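Local coordinates for antitoxin (Nitrosomonas europaea, PDB 2ODK), which probably acts as the antitoxin of a type II toxin-antitoxin system, as a member of the Phd/YefM (prevent-host-death) family, at the interface of chains A and B. Residues are numbered along the deposited sequence; one frame, centred on the assembly and turned at random. Chains: chain A/B, Hypothetical protein.

Contact 1: the interface of chains A and B. Residues chain A 37-39; chain B 19, 22, 40-43.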
loop_
_atom_site.group_PDB
_atom_site.type_symbol
_atom_site.label_atom_id
_atom_site.label_comp_id
_atom_site.label_asym_id
_atom_site.label_seq_id
_atom_site.Cartn_x
_atom_site.Cartn_y
_atom_site.Cartn_z
ATOM N N GLU A 37 -6.958 -6.087 4.618
ATOM C CA GLU A 37 -7.697 -5.384 3.569
ATOM C C GLU A 37 -6.807 -5.044 2.366
ATOM O O GLU A 37 -7.282 -5.077 1.219
ATOM C CB GLU A 37 -8.349 -4.098 4.112
ATOM C CG GLU A 37 -9.583 -4.400 5.008
ATOM C CD GLU A 37 -10.758 -4.971 4.218
ATOM O OE1 GLU A 37 -10.684 -4.941 2.969
ATOM O OE2 GLU A 37 -11.744 -5.462 4.816
ATOM N N ALA A 38 -5.571 -4.639 2.646
ATOM C CA ALA A 38 -4.713 -4.147 1.566
ATOM C C ALA A 38 -3.269 -4.317 1.930
ATOM O O ALA A 38 -2.959 -4.666 3.061
ATOM C CB ALA A 38 -5.037 -2.673 1.256
ATOM N N VAL A 39 -2.365 -4.093 0.972
ATOM C CA VAL A 39 -0.947 -4.306 1.267
ATOM C C VAL A 39 -0.149 -3.193 0.584
ATOM O O VAL A 39 -0.433 -2.818 -0.559
ATOM C CB VAL A 39 -0.510 -5.735 0.861
ATOM C CG1 VAL A 39 -0.854 -6.025 -0.560
ATOM C CG2 VAL A 39 0.960 -5.970 1.106
ATOM N N LEU B 19 -7.077 4.374 1.684
ATOM C CA LEU B 19 -7.407 2.931 1.755
ATOM C C LEU B 19 -8.748 2.647 1.089
ATOM O O LEU B 19 -8.892 1.664 0.350
ATOM C CB LEU B 19 -7.389 2.502 3.231
ATOM C CG LEU B 19 -7.813 1.066 3.508
ATOM C CD1 LEU B 19 -6.928 0.052 2.760
ATOM C CD2 LEU B 19 -7.713 0.773 4.997
ATOM N N CYS B 22 -8.204 2.639 -2.589
ATOM C CA CYS B 22 -7.542 1.383 -3.002
ATOM C C CYS B 22 -8.573 0.270 -3.258
ATOM O O CYS B 22 -8.574 -0.412 -4.283
ATOM C CB CYS B 22 -6.557 1.021 -1.888
ATOM S SG CYS B 22 -5.980 -0.672 -1.905
ATOM N N LEU B 40 -0.452 0.977 -2.639
ATOM C CA LEU B 40 -1.367 0.239 -1.772
ATOM C C LEU B 40 -2.299 -0.553 -2.680
ATOM O O LEU B 40 -3.010 0.026 -3.496
ATOM C CB LEU B 40 -2.150 1.243 -0.933
ATOM C CG LEU B 40 -2.947 0.603 0.209
ATOM C CD1 LEU B 40 -2.052 -0.031 1.271
ATOM C CD2 LEU B 40 -3.906 1.657 0.830
ATOM N N VAL B 41 -2.279 -1.882 -2.527
ATOM C CA VAL B 41 -2.974 -2.799 -3.427
ATOM C C VAL B 41 -4.018 -3.568 -2.605
ATOM O O VAL B 41 -3.715 -4.055 -1.512
ATOM C CB VAL B 41 -1.952 -3.834 -4.017
ATOM C CG1 VAL B 41 -2.626 -4.807 -4.990
ATOM C CG2 VAL B 41 -0.767 -3.124 -4.695
ATOM N N PRO B 42 -5.233 -3.715 -3.155
ATOM C CA PRO B 42 -6.225 -4.507 -2.393
ATOM C C PRO B 42 -5.683 -5.909 -2.173
ATOM O O PRO B 42 -5.035 -6.456 -3.071
ATOM C CB PRO B 42 -7.440 -4.557 -3.316
ATOM C CG PRO B 42 -7.229 -3.447 -4.310
ATOM C CD PRO B 42 -5.747 -3.193 -4.440
ATOM N N ILE B 43 -5.941 -6.515 -1.017
ATOM C CA ILE B 43 -5.273 -7.759 -0.638
ATOM C C ILE B 43 -5.558 -8.921 -1.613
ATOM O O ILE B 43 -4.662 -9.727 -1.930
ATOM C CB ILE B 43 -5.622 -8.123 0.818
ATOM C CG1 ILE B 43 -4.720 -9.253 1.318
ATOM C CG2 ILE B 43 -7.143 -8.415 0.964
ATOM C CD1 ILE B 43 -3.222 -8.884 1.362
#

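Contact 2: the interface of chains A and B. Residues chain A 15, 19; chain B 8, 11, 30, 32, 37-38.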
loop_
_atom_site.group_PDB
_atom_site.type_symbol
_atom_site.label_atom_id
_atom_site.label_comp_id
_atom_site.label_asym_id
_atom_site.label_seq_id
_atom_site.Cartn_x
_atom_site.Cartn_y
_atom_site.Cartn_z
ATOM N N PHE A 15 2.501 6.617 9.819
ATOM C CA PHE A 15 2.647 6.456 8.367
ATOM C C PHE A 15 4.105 6.401 7.909
ATOM O O PHE A 15 4.475 5.560 7.053
ATOM C CB PHE A 15 1.891 7.536 7.595
ATOM C CG PHE A 15 1.835 7.258 6.122
ATOM C CD1 PHE A 15 0.942 6.344 5.619
ATOM C CD2 PHE A 15 2.739 7.878 5.239
ATOM C CE1 PHE A 15 0.893 6.050 4.252
ATOM C CE2 PHE A 15 2.680 7.556 3.852
ATOM C CZ PHE A 15 1.779 6.659 3.386
ATOM N N LEU A 19 5.578 3.229 5.874
ATOM C CA LEU A 19 6.235 3.344 4.566
ATOM C C LEU A 19 7.688 2.866 4.626
ATOM O O LEU A 19 8.171 2.148 3.719
ATOM C CB LEU A 19 6.108 4.791 4.066
ATOM C CG LEU A 19 6.763 5.077 2.709
ATOM C CD1 LEU A 19 6.278 4.123 1.617
ATOM C CD2 LEU A 19 6.470 6.531 2.342
ATOM N N VAL B 8 3.305 11.740 0.052
ATOM C CA VAL B 8 3.361 11.151 1.381
ATOM C C VAL B 8 2.491 11.889 2.389
ATOM O O VAL B 8 1.753 11.272 3.157
ATOM C CB VAL B 8 4.819 11.050 1.911
ATOM C CG1 VAL B 8 4.870 10.769 3.401
ATOM C CG2 VAL B 8 5.584 9.979 1.171
ATOM N N ALA B 11 -1.220 11.117 1.664
ATOM C CA ALA B 11 -1.582 9.721 2.002
ATOM C C ALA B 11 -1.711 9.569 3.509
ATOM O O ALA B 11 -2.600 8.868 4.002
ATOM C CB ALA B 11 -0.511 8.768 1.484
ATOM N N VAL B 30 1.918 5.933 -3.688
ATOM C CA VAL B 30 2.455 6.977 -2.798
ATOM C C VAL B 30 3.763 7.472 -3.408
ATOM O O VAL B 30 4.610 6.645 -3.750
ATOM C CB VAL B 30 2.800 6.387 -1.406
ATOM C CG1 VAL B 30 3.228 7.510 -0.480
ATOM C CG2 VAL B 30 1.572 5.739 -0.852
ATOM N N ARG B 32 7.085 10.475 -3.058
ATOM C CA ARG B 32 7.807 11.358 -2.143
ATOM C C ARG B 32 8.577 12.345 -3.036
ATOM O O ARG B 32 9.351 11.915 -3.893
ATOM C CB ARG B 32 8.750 10.530 -1.303
ATOM C CG ARG B 32 9.528 11.357 -0.263
ATOM C CD ARG B 32 10.630 10.527 0.409
ATOM N NE ARG B 32 10.140 9.316 1.055
ATOM C CZ ARG B 32 9.628 9.270 2.281
ATOM N NH1 ARG B 32 9.551 10.375 3.036
ATOM N NH2 ARG B 32 9.219 8.102 2.762
ATOM N N GLU B 37 7.100 5.734 -4.724
ATOM C CA GLU B 37 7.815 4.964 -3.726
ATOM C C GLU B 37 7.142 3.628 -3.405
ATOM O O GLU B 37 7.810 2.604 -3.203
ATOM C CB GLU B 37 7.969 5.799 -2.448
ATOM C CG GLU B 37 8.889 5.180 -1.433
ATOM C CD GLU B 37 9.455 6.182 -0.439
ATOM O OE1 GLU B 37 9.288 5.926 0.779
ATOM O OE2 GLU B 37 10.078 7.197 -0.871
ATOM N N ALA B 38 5.809 3.645 -3.330
ATOM C CA ALA B 38 5.102 2.423 -2.920
ATOM C C ALA B 38 3.694 2.455 -3.483
ATOM O O ALA B 38 3.273 3.492 -4.028
ATOM C CB ALA B 38 5.048 2.263 -1.358
#

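Contact 3: the interface of chains A and B. Residues chain A 3, 27, 29, 39, 41, 45; chain B 43, 46-47.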
loop_
_atom_site.group_PDB
_atom_site.type_symbol
_atom_site.label_atom_id
_atom_site.label_comp_id
_atom_site.label_asym_id
_atom_site.label_seq_id
_atom_site.Cartn_x
_atom_site.Cartn_y
_atom_site.Cartn_z
HETATM N N MSE A 3 5.197 -8.358 5.860
HETATM C CA MSE A 3 3.768 -8.763 6.000
HETATM C C MSE A 3 3.323 -8.642 7.471
HETATM O O MSE A 3 2.375 -9.310 7.883
HETATM C CB MSE A 3 3.515 -10.186 5.465
HETATM C CG MSE A 3 3.688 -10.381 3.938
HETATM SE SE MSE A 3 2.474 -9.369 2.787
HETATM C CE MSE A 3 2.865 -10.294 1.101
ATOM N N PRO A 27 6.454 -5.895 1.703
ATOM C CA PRO A 27 5.002 -5.599 1.782
ATOM C C PRO A 27 4.459 -5.589 3.205
ATOM O O PRO A 27 4.730 -6.518 3.984
ATOM C CB PRO A 27 4.385 -6.716 0.958
ATOM C CG PRO A 27 5.466 -6.943 -0.151
ATOM C CD PRO A 27 6.769 -6.830 0.601
ATOM N N ILE A 29 0.901 -5.278 5.458
ATOM C CA ILE A 29 -0.560 -5.385 5.356
ATOM C C ILE A 29 -1.255 -4.332 6.205
ATOM O O ILE A 29 -0.763 -3.975 7.272
ATOM C CB ILE A 29 -0.984 -6.782 5.800
ATOM C CG1 ILE A 29 -0.389 -7.801 4.808
ATOM C CG2 ILE A 29 -2.530 -6.878 5.838
ATOM C CD1 ILE A 29 -0.527 -9.297 5.186
ATOM N N VAL A 39 -2.365 -4.093 0.972
ATOM C CA VAL A 39 -0.947 -4.306 1.267
ATOM C C VAL A 39 -0.149 -3.193 0.584
ATOM O O VAL A 39 -0.433 -2.818 -0.559
ATOM C CB VAL A 39 -0.510 -5.735 0.861
ATOM C CG1 VAL A 39 -0.854 -6.025 -0.560
ATOM C CG2 VAL A 39 0.960 -5.970 1.106
ATOM N N VAL A 41 3.126 -2.082 -1.045
ATOM C CA VAL A 41 4.170 -2.836 -1.737
ATOM C C VAL A 41 5.190 -1.834 -2.297
ATOM O O VAL A 41 4.807 -0.811 -2.816
ATOM C CB VAL A 41 3.545 -3.603 -2.940
ATOM C CG1 VAL A 41 4.596 -4.369 -3.746
ATOM C CG2 VAL A 41 2.409 -4.536 -2.448
ATOM N N GLU A 45 8.726 -3.460 -6.905
ATOM C CA GLU A 45 8.284 -4.844 -6.807
ATOM C C GLU A 45 6.926 -5.015 -7.500
ATOM O O GLU A 45 6.714 -5.998 -8.235
ATOM C CB GLU A 45 8.175 -5.240 -5.331
ATOM C CG GLU A 45 7.652 -6.646 -5.116
ATOM C CD GLU A 45 7.744 -7.107 -3.660
ATOM O OE1 GLU A 45 8.551 -6.540 -2.899
ATOM O OE2 GLU A 45 7.020 -8.067 -3.278
ATOM N N ILE B 43 -5.941 -6.515 -1.017
ATOM C CA ILE B 43 -5.273 -7.759 -0.638
ATOM C C ILE B 43 -5.558 -8.921 -1.613
ATOM O O ILE B 43 -4.662 -9.727 -1.930
ATOM C CB ILE B 43 -5.622 -8.123 0.818
ATOM C CG1 ILE B 43 -4.720 -9.253 1.318
ATOM C CG2 ILE B 43 -7.143 -8.415 0.964
ATOM C CD1 ILE B 43 -3.222 -8.884 1.362
ATOM N N TRP B 46 -3.566 -8.402 -4.783
ATOM C CA TRP B 46 -2.164 -8.751 -4.520
ATOM C C TRP B 46 -1.933 -10.261 -4.610
ATOM O O TRP B 46 -1.002 -10.733 -5.304
ATOM C CB TRP B 46 -1.768 -8.248 -3.140
ATOM C CG TRP B 46 -0.411 -8.643 -2.692
ATOM C CD1 TRP B 46 -0.088 -9.412 -1.596
ATOM C CD2 TRP B 46 0.826 -8.242 -3.284
ATOM N NE1 TRP B 46 1.277 -9.523 -1.491
ATOM C CE2 TRP B 46 1.863 -8.832 -2.515
ATOM C CE3 TRP B 46 1.163 -7.480 -4.410
ATOM C CZ2 TRP B 46 3.218 -8.663 -2.819
ATOM C CZ3 TRP B 46 2.542 -7.316 -4.715
ATOM C CH2 TRP B 46 3.533 -7.902 -3.908
ATOM N N ARG B 47 -2.775 -11.027 -3.930
ATOM C CA ARG B 47 -2.639 -12.497 -3.921
ATOM C C ARG B 47 -2.780 -13.037 -5.336
ATOM O O ARG B 47 -2.011 -13.947 -5.768
ATOM C CB ARG B 47 -3.688 -13.144 -2.995
ATOM C CG ARG B 47 -3.709 -12.656 -1.534
ATOM C CD ARG B 47 -2.449 -12.983 -0.707
ATOM N NE ARG B 47 -2.733 -12.890 0.731
ATOM C CZ ARG B 47 -1.833 -12.627 1.681
ATOM N NH1 ARG B 47 -0.561 -12.409 1.362
ATOM N NH2 ARG B 47 -2.216 -12.560 2.960
#

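Contact 1: the interface of chains A and B
The carbonyl oxygen of B:Val41 takes the backbone N-H of A:Val39, with 2.8 Å from O to N. The donor lies in the carbonyl plane. The return bond runs from B:Val41 N to A:Val39 O at 2.9 Å, and it is nearly straight, 166° at the hydrogen. Together the two bonds form an antiparallel bridge between the edges of two copies of one strand. A third bond extends the ladder past the end of the strand of chain B. Here B:Ile43 N gives its hydrogen to A:Glu37 O at 3.0 Å, from above the carbonyl plane rather than along a lone pair. A:Ala38 stands between these bonds and turns its methyl toward chain B. Its CB meets the CD1 branch of B:Leu19 at 3.6 Å and the sulfur SG of B:Cys22 at 3.9 Å. B:Leu40 adds its CD1 methyl beside the same alanine. The methyl thus meets side chains of helix 15-25 and of strand 35-42 of chain B. A:Val39 holds CG1 between its backbone N and carbonyl carbon (chi1 54°). This turns the methyl toward B:Val41 O and the CD1 end of B:Ile43, whose side chain crosses the valine at about a right angle. The site joins strand 35-42 of both chains into a continuous sheet. Helix 15-25 of chain B packs against it, and helix 43-52 begins at B:Ile43.

Contact 2: the interface of chains A and B
This is a mainly apolar helix-to-partner contact, in which two side chains of one chain pack into the other and help hold the dimer of the crystal together. A:Leu19 projects toward chain B with CG anti to the backbone N (chi1 179°), and its two methyls part there. CD1 meets the methyl CB of B:Ala38 at 3.7 Å. CD2 meets the CG2 methyl of B:Val8, also at 3.7 Å, and lies against the paired B:Arg32 and B:Glu37. That pair is a side-on salt bridge within chain B. B:Arg32 NE reaches B:Glu37 OE2 at 2.9 Å, and NH2 reaches OE1 at 2.9 Å. Both carboxylate oxygens are met on their syn side and lie close to the guanidinium plane. The two bonds fix the two groups against each other, while CG2 of B:Val8 sits over a guanidinium face. A:Phe15 touches with its far end. Its CZ comes 3.6 Å from CB of B:Ala11, and CE2 comes 3.9 Å from CG1 of B:Val8. The valine therefore serves both residues, one methyl to each. The site sets helix 15-24 of chain A against helix 8-13 and strands 28-32 and 35-42 of chain B.

Contact 3: the interface of chains A and B
B:Trp46 has helical backbone torsions, phi -58° and psi -50°, while A:Val39 and A:Val41, which meet its ring, are extended in a strand. The indole carries this contact. CG lies anti to the backbone N, chi1 175°, and the ring reaches across to chain A. Two valines cover one of its faces by CH-pi contact. CG1 of A:Val39 lies over the five-membered ring, 3.7 Å from its centroid. CG2 of A:Val41 lies over the six-membered ring, again 3.7 Å from the centroid. A:Val41 also brings its CG1 to the ring, near CH2 and CZ3. At the rim, A:Pro27 places CG 3.9 Å from CZ2 and crosses the indole at about a right angle. The carboxylate oxygen OE2 of A:Glu45 lies in the ring plane at the edge, 3.5 Å from CH2. Selenomethionine A:Met3 brings its end methyl CE to the pyrrole side, 4.0 Å from CE2. B:Arg47 runs past that methyl, with NH1 4.0 Å from CE, and within chain B the CD1 methyl of B:Ile43 sits over a face of the B:Arg47 guanidinium. The site rests helix 43-52 of chain B on strand 35-42 of chain A, beside the N-terminal segment and the loop residue A:Pro27 just before strand 28-32.

Contact 1 and contact 3 are neighbours, their C-alpha centres about 7 Å apart, and they share A:Val39 and B:Ile43. The strand pairing of contact 1 thus continues directly into the packing of the helix 43-52 of chain B in contact 3. Contact 2 lies about 13 Å from contact 1 and about 14 Å from contact 3. It uses strand 35-42 of chain B, with helix 15-24 of chain A. Contact 1 uses this strand of both chains, and contact 3 that of chain A. By two-fold symmetry each copy takes every role. Strand pairing and helix packing probably hold the two copies together as one dimer.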